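Local coordinates for intimin (Escherichia coli O127:H6 str. E2348/69, PDB 6TQD), which is a bacterial adhesin whose passenger, built from Ig-like domains, probably extends away from the cell surface to mediate attachment to host cells, at residues D4-N9 with V28-G33; Y32-I37 with A81-R86; S42-Q47 with Y77-R82. One frame throughout, in Å; residues are numbered along the deposited sequence. Where two conformers were deposited one is given.

Interaction 1. Residues D4-N9 with V28-G33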
loop_
_atom_site.group_PDB
_atom_site.type_symbol
_atom_site.label_atom_id
_atom_site.label_comp_id
_atom_site.label_asym_id
_atom_site.label_seq_id
_atom_site.Cartn_x
_atom_site.Cartn_y
_atom_site.Cartn_z
ATOM N N ASP A 4 -11.533 -23.590 -25.341
ATOM C CA ASP A 4 -12.506 -24.675 -25.420
ATOM C C ASP A 4 -11.962 -25.964 -24.803
ATOM O O ASP A 4 -12.706 -26.735 -24.196
ATOM C CB ASP A 4 -12.909 -24.927 -26.872
ATOM C CG ASP A 4 -13.840 -26.113 -27.017
ATOM O OD1 ASP A 4 -15.059 -25.944 -26.801
ATOM O OD2 ASP A 4 -13.347 -27.216 -27.335
ATOM N N ILE A 5 -10.663 -26.202 -24.958
ATOM C CA ILE A 5 -10.043 -27.349 -24.304
ATOM C C ILE A 5 -9.607 -27.015 -22.882
ATOM O O ILE A 5 -9.831 -27.802 -21.957
ATOM C CB ILE A 5 -8.884 -27.911 -25.156
ATOM C CG1 ILE A 5 -9.446 -28.612 -26.398
ATOM C CG2 ILE A 5 -8.017 -28.864 -24.328
ATOM C CD1 ILE A 5 -8.395 -29.092 -27.375
ATOM N N LEU A 6 -9.005 -25.841 -22.659
ATOM C CA LEU A 6 -8.460 -25.531 -21.337
ATOM C C LEU A 6 -8.315 -24.028 -21.191
ATOM O O LEU A 6 -7.638 -23.399 -22.011
ATOM C CB LEU A 6 -7.096 -26.203 -21.171
ATOM C CG LEU A 6 -6.403 -26.004 -19.831
ATOM C CD1 LEU A 6 -7.304 -26.457 -18.698
ATOM C CD2 LEU A 6 -5.074 -26.747 -19.820
ATOM N N SER A 7 -8.933 -23.463 -20.162
ATOM C CA SER A 7 -8.806 -22.039 -19.876
ATOM C C SER A 7 -8.585 -21.825 -18.383
ATOM O O SER A 7 -9.036 -22.614 -17.542
ATOM C CB SER A 7 -10.045 -21.248 -20.318
ATOM O OG SER A 7 -11.174 -21.558 -19.523
ATOM N N LEU A 8 -7.845 -20.761 -18.065
ATOM C CA LEU A 8 -7.605 -20.304 -16.702
ATOM C C LEU A 8 -7.877 -18.807 -16.638
ATOM O O LEU A 8 -7.365 -18.042 -17.463
ATOM C CB LEU A 8 -6.152 -20.569 -16.318
ATOM C CG LEU A 8 -5.679 -20.014 -14.973
ATOM C CD1 LEU A 8 -6.426 -20.648 -13.809
ATOM C CD2 LEU A 8 -4.166 -20.225 -14.822
ATOM N N ASN A 9 -8.681 -18.388 -15.670
ATOM C CA ASN A 9 -8.912 -16.978 -15.398
ATOM C C ASN A 9 -8.708 -16.722 -13.914
ATOM O O ASN A 9 -9.034 -17.571 -13.081
ATOM C CB ASN A 9 -10.321 -16.540 -15.819
ATOM C CG ASN A 9 -10.481 -16.457 -17.349
ATOM O OD1 ASN A 9 -10.632 -17.475 -18.029
ATOM N ND2 ASN A 9 -10.458 -15.240 -17.891
ATOM N N VAL A 28 -11.058 -22.395 -13.510
ATOM C CA VAL A 28 -10.542 -23.304 -14.516
ATOM C C VAL A 28 -11.706 -23.931 -15.263
ATOM O O VAL A 28 -12.699 -24.346 -14.651
ATOM C CB VAL A 28 -9.692 -24.412 -13.865
ATOM C CG1 VAL A 28 -9.364 -25.511 -14.868
ATOM C CG2 VAL A 28 -8.427 -23.830 -13.258
ATOM N N LYS A 29 -11.574 -24.023 -16.580
ATOM C CA LYS A 29 -12.464 -24.833 -17.405
ATOM C C LYS A 29 -11.579 -25.781 -18.195
ATOM O O LYS A 29 -10.678 -25.335 -18.903
ATOM C CB LYS A 29 -13.291 -23.977 -18.364
ATOM C CG LYS A 29 -14.257 -23.011 -17.692
ATOM C CD LYS A 29 -15.262 -23.728 -16.806
ATOM C CE LYS A 29 -16.418 -22.809 -16.425
ATOM N NZ LYS A 29 -15.959 -21.506 -15.853
ATOM N N SER A 30 -11.831 -27.083 -18.057
ATOM C CA SER A 30 -10.965 -28.103 -18.644
ATOM C C SER A 30 -11.811 -29.235 -19.208
ATOM O O SER A 30 -12.527 -29.907 -18.464
ATOM C CB SER A 30 -10.010 -28.659 -17.597
ATOM O OG SER A 30 -9.255 -29.738 -18.109
ATOM N N LYS A 31 -11.723 -29.438 -20.520
ATOM C CA LYS A 31 -12.433 -30.553 -21.149
ATOM C C LYS A 31 -11.917 -31.900 -20.656
ATOM O O LYS A 31 -12.703 -32.845 -20.478
ATOM C CB LYS A 31 -12.313 -30.445 -22.668
ATOM C CG LYS A 31 -13.001 -31.566 -23.441
ATOM C CD LYS A 31 -12.831 -31.374 -24.946
ATOM C CE LYS A 31 -13.400 -32.554 -25.728
ATOM N NZ LYS A 31 -13.140 -32.433 -27.192
ATOM N N TYR A 32 -10.601 -32.033 -20.474
ATOM C CA TYR A 32 -9.987 -33.315 -20.158
ATOM C C TYR A 32 -9.668 -33.501 -18.679
ATOM O O TYR A 32 -9.271 -34.604 -18.282
ATOM C CB TYR A 32 -8.714 -33.528 -20.995
ATOM C CG TYR A 32 -8.980 -33.471 -22.471
ATOM C CD1 TYR A 32 -9.897 -34.343 -23.062
ATOM C CD2 TYR A 32 -8.312 -32.577 -23.290
ATOM C CE1 TYR A 32 -10.156 -34.287 -24.411
ATOM C CE2 TYR A 32 -8.564 -32.518 -24.651
ATOM C CZ TYR A 32 -9.485 -33.387 -25.207
ATOM O OH TYR A 32 -9.739 -33.340 -26.565
ATOM N N GLY A 33 -9.861 -32.484 -17.849
ATOM C CA GLY A 33 -9.604 -32.596 -16.435
ATOM C C GLY A 33 -8.335 -31.881 -16.007
ATOM O O GLY A 33 -7.262 -32.103 -16.569
HETATM O O HOH W 1 -13.000 -30.105 -28.163
HETATM O O HOH W 2 -8.449 -29.869 -20.774
#
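D4 meets K31 where an antiparallel strand pair begins in a β-sandwich that is probably Ig-like; residues 6-9 run antiparallel (179°) to residues 28-30 of strand 21-30 and form the outer edge of their sheet. The pair is a compact example of how an edge strand is held by its backbone while its two faces do different work. At the start, D4 O rests on K31 CB at 4.0 Å. The charged ends are not in direct contact; a water donates to D4 OD2 at 3.0 Å and accepts from K31 NZ. I5 then supplies a busy carbonyl: I5 O receives K31 N at 2.9 Å in a nearly straight bond (169° at the hydrogen), a CA-H contact from S30, and a proton from a second water. That water in turn accepts from S30 OG and Y32 N, tying the turn after the strand to the edge. I5 CG2 also packs obliquely against the Y32 ring, 3.7 Å from CE2. L6 brings CD1 to 3.7 Å from S30 CB, on the face that looks inward to D85 of strand 76-85. S7 and K29 form the hydrogen-bonded pair between the non-hydrogen-bonded pairs L6-S30 and L8-V28. S7 N reaches K29 O at 2.9 Å, and K29 N returns a bond to S7 O. Their side chains share the opposite face, the solvent-facing one. S7 OG sits between its own backbone N and carbonyl carbon (chi1 69°), a position that sets it 3.4 Å from K29 CB; only the end of the lysine chain leads away. L8 goes back to the inner face, where it is buried against S91 and V94 of strand 90-101, and its methyl CD1 lies 3.8 Å from V28 CG2.

Interaction 2. Residues Y32-I37 with A81-R86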
loop_
_atom_site.group_PDB
_atom_site.type_symbol
_atom_site.label_atom_id
_atom_site.label_comp_id
_atom_site.label_asym_id
_atom_site.label_seq_id
_atom_site.Cartn_x
_atom_site.Cartn_y
_atom_site.Cartn_z
ATOM N N TYR A 32 -10.601 -32.033 -20.474
ATOM C CA TYR A 32 -9.987 -33.315 -20.158
ATOM C C TYR A 32 -9.668 -33.501 -18.679
ATOM O O TYR A 32 -9.271 -34.604 -18.282
ATOM C CB TYR A 32 -8.714 -33.528 -20.995
ATOM C CG TYR A 32 -8.980 -33.471 -22.471
ATOM C CD1 TYR A 32 -9.897 -34.343 -23.062
ATOM C CD2 TYR A 32 -8.312 -32.577 -23.290
ATOM C CE1 TYR A 32 -10.156 -34.287 -24.411
ATOM C CE2 TYR A 32 -8.564 -32.518 -24.651
ATOM C CZ TYR A 32 -9.485 -33.387 -25.207
ATOM O OH TYR A 32 -9.739 -33.340 -26.565
ATOM N N GLY A 33 -9.861 -32.484 -17.849
ATOM C CA GLY A 33 -9.604 -32.596 -16.435
ATOM C C GLY A 33 -8.335 -31.881 -16.007
ATOM O O GLY A 33 -7.262 -32.103 -16.569
ATOM N N LEU A 34 -8.450 -31.039 -14.988
ATOM C CA LEU A 34 -7.296 -30.312 -14.490
ATOM C C LEU A 34 -6.317 -31.270 -13.827
ATOM O O LEU A 34 -6.711 -32.153 -13.054
ATOM C CB LEU A 34 -7.744 -29.259 -13.476
ATOM C CG LEU A 34 -6.651 -28.428 -12.792
ATOM C CD1 LEU A 34 -5.950 -27.508 -13.777
ATOM C CD2 LEU A 34 -7.219 -27.627 -11.617
ATOM N N ASP A 35 -5.034 -31.114 -14.156
ATOM C CA ASP A 35 -3.973 -31.856 -13.491
ATOM C C ASP A 35 -3.272 -31.032 -12.419
ATOM O O ASP A 35 -3.060 -31.520 -11.301
ATOM C CB ASP A 35 -2.961 -32.371 -14.530
ATOM C CG ASP A 35 -1.852 -33.200 -13.902
ATOM O OD1 ASP A 35 -2.109 -34.368 -13.567
ATOM O OD2 ASP A 35 -0.734 -32.662 -13.727
ATOM N N ARG A 36 -2.906 -29.788 -12.726
ATOM C CA ARG A 36 -2.112 -28.992 -11.800
ATOM C C ARG A 36 -2.058 -27.548 -12.269
ATOM O O ARG A 36 -2.394 -27.225 -13.416
ATOM C CB ARG A 36 -0.686 -29.536 -11.711
ATOM C CG ARG A 36 0.079 -29.361 -13.001
ATOM C CD ARG A 36 1.398 -30.079 -12.954
ATOM N NE ARG A 36 2.218 -29.803 -14.132
ATOM C CZ ARG A 36 2.053 -30.366 -15.317
ATOM N NH1 ARG A 36 1.078 -31.240 -15.521
ATOM N NH2 ARG A 36 2.876 -30.043 -16.309
ATOM N N ILE A 37 -1.612 -26.678 -11.353
ATOM C CA ILE A 37 -1.274 -25.291 -11.622
ATOM C C ILE A 37 0.219 -25.133 -11.349
ATOM O O ILE A 37 0.709 -25.596 -10.308
ATOM C CB ILE A 37 -2.053 -24.325 -10.703
ATOM C CG1 ILE A 37 -3.555 -24.622 -10.692
ATOM C CG2 ILE A 37 -1.786 -22.903 -11.114
ATOM C CD1 ILE A 37 -4.256 -24.420 -12.024
ATOM N N ALA A 81 0.467 -17.811 -13.327
ATOM C CA ALA A 81 0.011 -19.175 -13.147
ATOM C C ALA A 81 -0.391 -19.756 -14.485
ATOM O O ALA A 81 -1.035 -19.090 -15.290
ATOM C CB ALA A 81 -1.219 -19.232 -12.246
ATOM N N ARG A 82 -0.062 -21.023 -14.691
ATOM C CA ARG A 82 -0.436 -21.761 -15.880
ATOM C C ARG A 82 -1.076 -23.063 -15.430
ATOM O O ARG A 82 -0.496 -23.799 -14.626
ATOM C CB ARG A 82 0.796 -22.036 -16.743
ATOM C CG ARG A 82 0.490 -22.655 -18.102
ATOM C CD ARG A 82 1.764 -23.017 -18.857
ATOM N NE ARG A 82 2.571 -21.882 -19.320
ATOM C CZ ARG A 82 2.343 -21.191 -20.438
ATOM N NH1 ARG A 82 1.291 -21.475 -21.195
ATOM N NH2 ARG A 82 3.170 -20.230 -20.810
ATOM N N ALA A 83 -2.256 -23.359 -15.957
ATOM C CA ALA A 83 -2.921 -24.624 -15.669
ATOM C C ALA A 83 -2.541 -25.662 -16.713
ATOM O O ALA A 83 -2.333 -25.337 -17.885
ATOM C CB ALA A 83 -4.433 -24.439 -15.655
ATOM N N TYR A 84 -2.438 -26.926 -16.277
ATOM C CA TYR A 84 -2.234 -28.048 -17.175
ATOM C C TYR A 84 -3.354 -29.062 -16.967
ATOM O O TYR A 84 -3.769 -29.321 -15.822
ATOM C CB TYR A 84 -0.920 -28.784 -16.913
ATOM C CG TYR A 84 0.311 -28.055 -17.379
ATOM C CD1 TYR A 84 0.846 -27.035 -16.630
ATOM C CD2 TYR A 84 0.951 -28.400 -18.565
ATOM C CE1 TYR A 84 1.974 -26.366 -17.036
ATOM C CE2 TYR A 84 2.090 -27.734 -18.983
ATOM C CZ TYR A 84 2.597 -26.717 -18.202
ATOM O OH TYR A 84 3.736 -26.020 -18.576
ATOM N N ASP A 85 -3.790 -29.680 -18.061
ATOM C CA ASP A 85 -4.782 -30.750 -17.986
ATOM C C ASP A 85 -4.093 -32.112 -17.976
ATOM O O ASP A 85 -2.870 -32.229 -18.076
ATOM C CB ASP A 85 -5.840 -30.613 -19.081
ATOM C CG ASP A 85 -5.325 -30.905 -20.483
ATOM O OD1 ASP A 85 -4.251 -31.518 -20.629
ATOM O OD2 ASP A 85 -6.028 -30.526 -21.447
ATOM N N ARG A 86 -4.905 -33.160 -17.850
ATOM C CA ARG A 86 -4.380 -34.524 -17.750
ATOM C C ARG A 86 -3.734 -35.027 -19.027
ATOM O O ARG A 86 -3.048 -36.055 -18.972
ATOM C CB ARG A 86 -5.495 -35.480 -17.315
ATOM C CG ARG A 86 -5.790 -35.441 -15.827
ATOM C CD ARG A 86 -6.869 -36.450 -15.440
ATOM N NE ARG A 86 -8.209 -36.004 -15.811
ATOM C CZ ARG A 86 -9.325 -36.675 -15.544
ATOM N NH1 ARG A 86 -9.267 -37.836 -14.905
ATOM N NH2 ARG A 86 -10.501 -36.186 -15.916
HETATM O O HOH W 2 -8.449 -29.869 -20.774
#
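R36 lies flat over Y84 on the outer face of the sheet, where edge strand 34-40 pairs with strand 76-85 of a probably Ig-like sandwich through a classic β bulge. Both D35 and R36 face Y84, whose carbonyl O takes two donors, D35 N at 2.8 Å and R36 N at 3.2 Å; Y84 N answers to R36 O. The tight part is the inner side. There I37 CD1 touches A83 CB at 3.6 Å, while L34 CD1 reaches the same methyl from beyond the bulge and I37 CG2 meets A81 CB. L26 and V28 of strand 21-30 complete this packing from the facing sheet. D85 is buried here too: OD1 accepts from N87 N and N89 N, while OD2 accepts from a water shared with Y32 N and lies at the Y32 ring edge, 3.6 Å from CD2.

The outer side is held by polar and π contacts instead. R36 CG stands between the backbone N and the carbonyl carbon (chi1 67°), and the guanidinium stacks on the phenol ring, planes 14° and centres 3.9 Å apart, NH2 above the ring centre. A salt bridge from NH1 to D35 OD2 (2.9 Å) helps fix its rotation. At the exposed end R86 N bonds to G33 O, while NE and NH2 reach Y32 O only weakly, NE at 3.0 Å with 131° at the hydrogen.

Interaction 3. Residues S42-Q47 with Y77-R82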
loop_
_atom_site.group_PDB
_atom_site.type_symbol
_atom_site.label_atom_id
_atom_site.label_comp_id
_atom_site.label_asym_id
_atom_site.label_seq_id
_atom_site.Cartn_x
_atom_site.Cartn_y
_atom_site.Cartn_z
ATOM N N SER A 42 8.558 -15.749 -8.573
ATOM C CA SER A 42 9.894 -15.246 -8.263
ATOM C C SER A 42 9.865 -13.806 -7.763
ATOM O O SER A 42 10.724 -13.414 -6.966
ATOM C CB SER A 42 10.791 -15.360 -9.492
ATOM O OG SER A 42 10.272 -14.595 -10.559
ATOM N N ALA A 43 8.897 -13.001 -8.218
ATOM C CA ALA A 43 8.793 -11.631 -7.714
ATOM C C ALA A 43 8.527 -11.610 -6.211
ATOM O O ALA A 43 9.142 -10.826 -5.478
ATOM C CB ALA A 43 7.700 -10.876 -8.466
ATOM N N LEU A 44 7.614 -12.458 -5.729
ATOM C CA LEU A 44 7.374 -12.531 -4.297
ATOM C C LEU A 44 8.588 -13.055 -3.550
ATOM O O LEU A 44 8.897 -12.585 -2.451
ATOM C CB LEU A 44 6.193 -13.453 -3.973
ATOM C CG LEU A 44 4.785 -12.976 -4.248
ATOM C CD1 LEU A 44 3.822 -14.145 -4.051
ATOM C CD2 LEU A 44 4.420 -11.809 -3.349
ATOM N N ARG A 45 9.272 -14.047 -4.117
ATOM C CA ARG A 45 10.403 -14.649 -3.418
ATOM C C ARG A 45 11.555 -13.670 -3.255
ATOM O O ARG A 45 12.342 -13.811 -2.318
ATOM C CB ARG A 45 10.851 -15.928 -4.117
ATOM C CG ARG A 45 9.773 -16.976 -4.091
ATOM C CD ARG A 45 10.256 -18.356 -4.472
ATOM N NE ARG A 45 9.099 -19.246 -4.527
ATOM C CZ ARG A 45 8.771 -20.146 -3.599
ATOM N NH1 ARG A 45 9.536 -20.347 -2.532
ATOM N NH2 ARG A 45 7.675 -20.872 -3.766
ATOM N N SER A 46 11.671 -12.691 -4.153
ATOM C CA SER A 46 12.707 -11.674 -4.009
ATOM C C SER A 46 12.624 -10.997 -2.652
ATOM O O SER A 46 13.642 -10.529 -2.122
ATOM C CB SER A 46 12.560 -10.626 -5.114
ATOM O OG SER A 46 11.463 -9.766 -4.849
ATOM N N GLN A 47 11.427 -10.934 -2.071
ATOM C CA GLN A 47 11.215 -10.288 -0.782
ATOM C C GLN A 47 10.725 -11.251 0.296
ATOM O O GLN A 47 10.248 -10.808 1.344
ATOM C CB GLN A 47 10.277 -9.085 -0.940
ATOM C CG GLN A 47 10.932 -7.887 -1.595
ATOM C CD GLN A 47 12.059 -7.353 -0.739
ATOM O OE1 GLN A 47 12.042 -7.503 0.483
ATOM N NE2 GLN A 47 13.058 -6.755 -1.376
ATOM N N TYR A 77 3.825 -6.992 -6.683
ATOM C CA TYR A 77 4.488 -8.211 -7.121
ATOM C C TYR A 77 3.629 -8.870 -8.186
ATOM O O TYR A 77 2.457 -9.159 -7.939
ATOM C CB TYR A 77 4.705 -9.162 -5.941
ATOM C CG TYR A 77 5.495 -8.507 -4.843
ATOM C CD1 TYR A 77 6.878 -8.497 -4.877
ATOM C CD2 TYR A 77 4.854 -7.866 -3.805
ATOM C CE1 TYR A 77 7.613 -7.874 -3.890
ATOM C CE2 TYR A 77 5.581 -7.240 -2.800
ATOM C CZ TYR A 77 6.951 -7.254 -2.851
ATOM O OH TYR A 77 7.683 -6.627 -1.872
ATOM N N LYS A 78 4.208 -9.103 -9.357
ATOM C CA LYS A 78 3.501 -9.709 -10.476
ATOM C C LYS A 78 3.950 -11.160 -10.559
ATOM O O LYS A 78 5.154 -11.437 -10.669
ATOM C CB LYS A 78 3.842 -8.994 -11.784
ATOM C CG LYS A 78 3.505 -7.507 -11.804
ATOM C CD LYS A 78 2.065 -7.216 -12.134
ATOM C CE LYS A 78 1.815 -5.711 -12.200
ATOM N NZ LYS A 78 0.381 -5.386 -12.437
ATOM N N VAL A 79 2.992 -12.090 -10.475
ATOM C CA VAL A 79 3.270 -13.516 -10.552
ATOM C C VAL A 79 2.358 -14.103 -11.629
ATOM O O VAL A 79 1.367 -13.494 -12.034
ATOM C CB VAL A 79 3.041 -14.236 -9.208
ATOM C CG1 VAL A 79 3.870 -13.587 -8.104
ATOM C CG2 VAL A 79 1.563 -14.209 -8.838
ATOM N N THR A 80 2.706 -15.304 -12.102
ATOM C CA THR A 80 1.957 -15.921 -13.178
ATOM C C THR A 80 1.617 -17.369 -12.840
ATOM O O THR A 80 2.391 -18.071 -12.189
ATOM C CB THR A 80 2.694 -15.874 -14.531
ATOM O OG1 THR A 80 4.031 -16.351 -14.373
ATOM C CG2 THR A 80 2.706 -14.455 -15.079
ATOM N N ALA A 81 0.467 -17.811 -13.327
ATOM C CA ALA A 81 0.011 -19.175 -13.147
ATOM C C ALA A 81 -0.391 -19.756 -14.485
ATOM O O ALA A 81 -1.035 -19.090 -15.290
ATOM C CB ALA A 81 -1.219 -19.232 -12.246
ATOM N N ARG A 82 -0.062 -21.023 -14.691
ATOM C CA ARG A 82 -0.436 -21.761 -15.880
ATOM C C ARG A 82 -1.076 -23.063 -15.430
ATOM O O ARG A 82 -0.496 -23.799 -14.626
ATOM C CB ARG A 82 0.796 -22.036 -16.743
ATOM C CG ARG A 82 0.490 -22.655 -18.102
ATOM C CD ARG A 82 1.764 -23.017 -18.857
ATOM N NE ARG A 82 2.571 -21.882 -19.320
ATOM C CZ ARG A 82 2.343 -21.191 -20.438
ATOM N NH1 ARG A 82 1.291 -21.475 -21.195
ATOM N NH2 ARG A 82 3.170 -20.230 -20.810
HETATM O O HOH W 3 6.948 -13.600 -10.282
#
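A43, in the short helical turn 42-45, comes to Y77 of strand 76-85 with their CA atoms 5.5 Å apart, a helix-on-strand contact in which the two backbones are joined through a water and otherwise by packing. A43 N donates to this water at 2.9 Å, and the water lies 2.8 Å from K78 O, to which it can donate, although more acceptors compete for its protons than it can serve. Beside that bridge, A43 CB itself presses on K78 O at 3.4 Å.

The side chains show how one tyrosine can be lined by three residues of a turn. Y77 CG is anti to its own carbonyl carbon (chi1 -57°), and the ring runs alongside A43, L44 and Q47. A43 O approaches it obliquely, 3.3 Å from CD1. L44 CD2 packs at the base of the ring, 3.7 Å from Y77 CB and obliquely to the ring, while the L44 branch point CG lies 4.0 Å from V79 CG1; one leucine thus bridges two alternate residues of the strand. At the far end of the phenol, the Q47 and Y77 side chains cross at about a right angle, with Q47 CG at the ring edge, 3.5 Å from Y77 OH. The Q47 chain then bends at chi2 (-64°), taking CD away from the strand, and the amide plane stands at 45° to the ring plane.

In the sandwich the turn follows directly on strand 34-40 and leads across to strand 50-53 of the facing sheet. L44 accordingly touches both layers, I98 of strand 90-101 and I51 of strand 50-53, with P67 packed against L44, Q47 and Y77. On the strand's outer side, K78 NZ bonds to T97 OG1 of strand 90-101.

How the interactions relate
All three contacts belong to the N-terminal β-sandwich, which is probably Ig-like. Interactions 1 and 2 are neighbours, with centres about 8 Å apart, one in each sheet; they share Y32 and G33, where strand 21-30 turns over into strand 34-40, and a water common to both. Between them the layers touch directly, as where L6 CD2 packs on A83 O. Interaction 3 lies about 19 Å from interaction 2, centre to centre, nearer the start of strand 76-85, and about 23 Å from interaction 1. Along the chain the first segments come in the order 4-9, 32-37, 42-47. Strand 76-85 therefore serves both the edge pairing and the helical turn within one domain of the passenger.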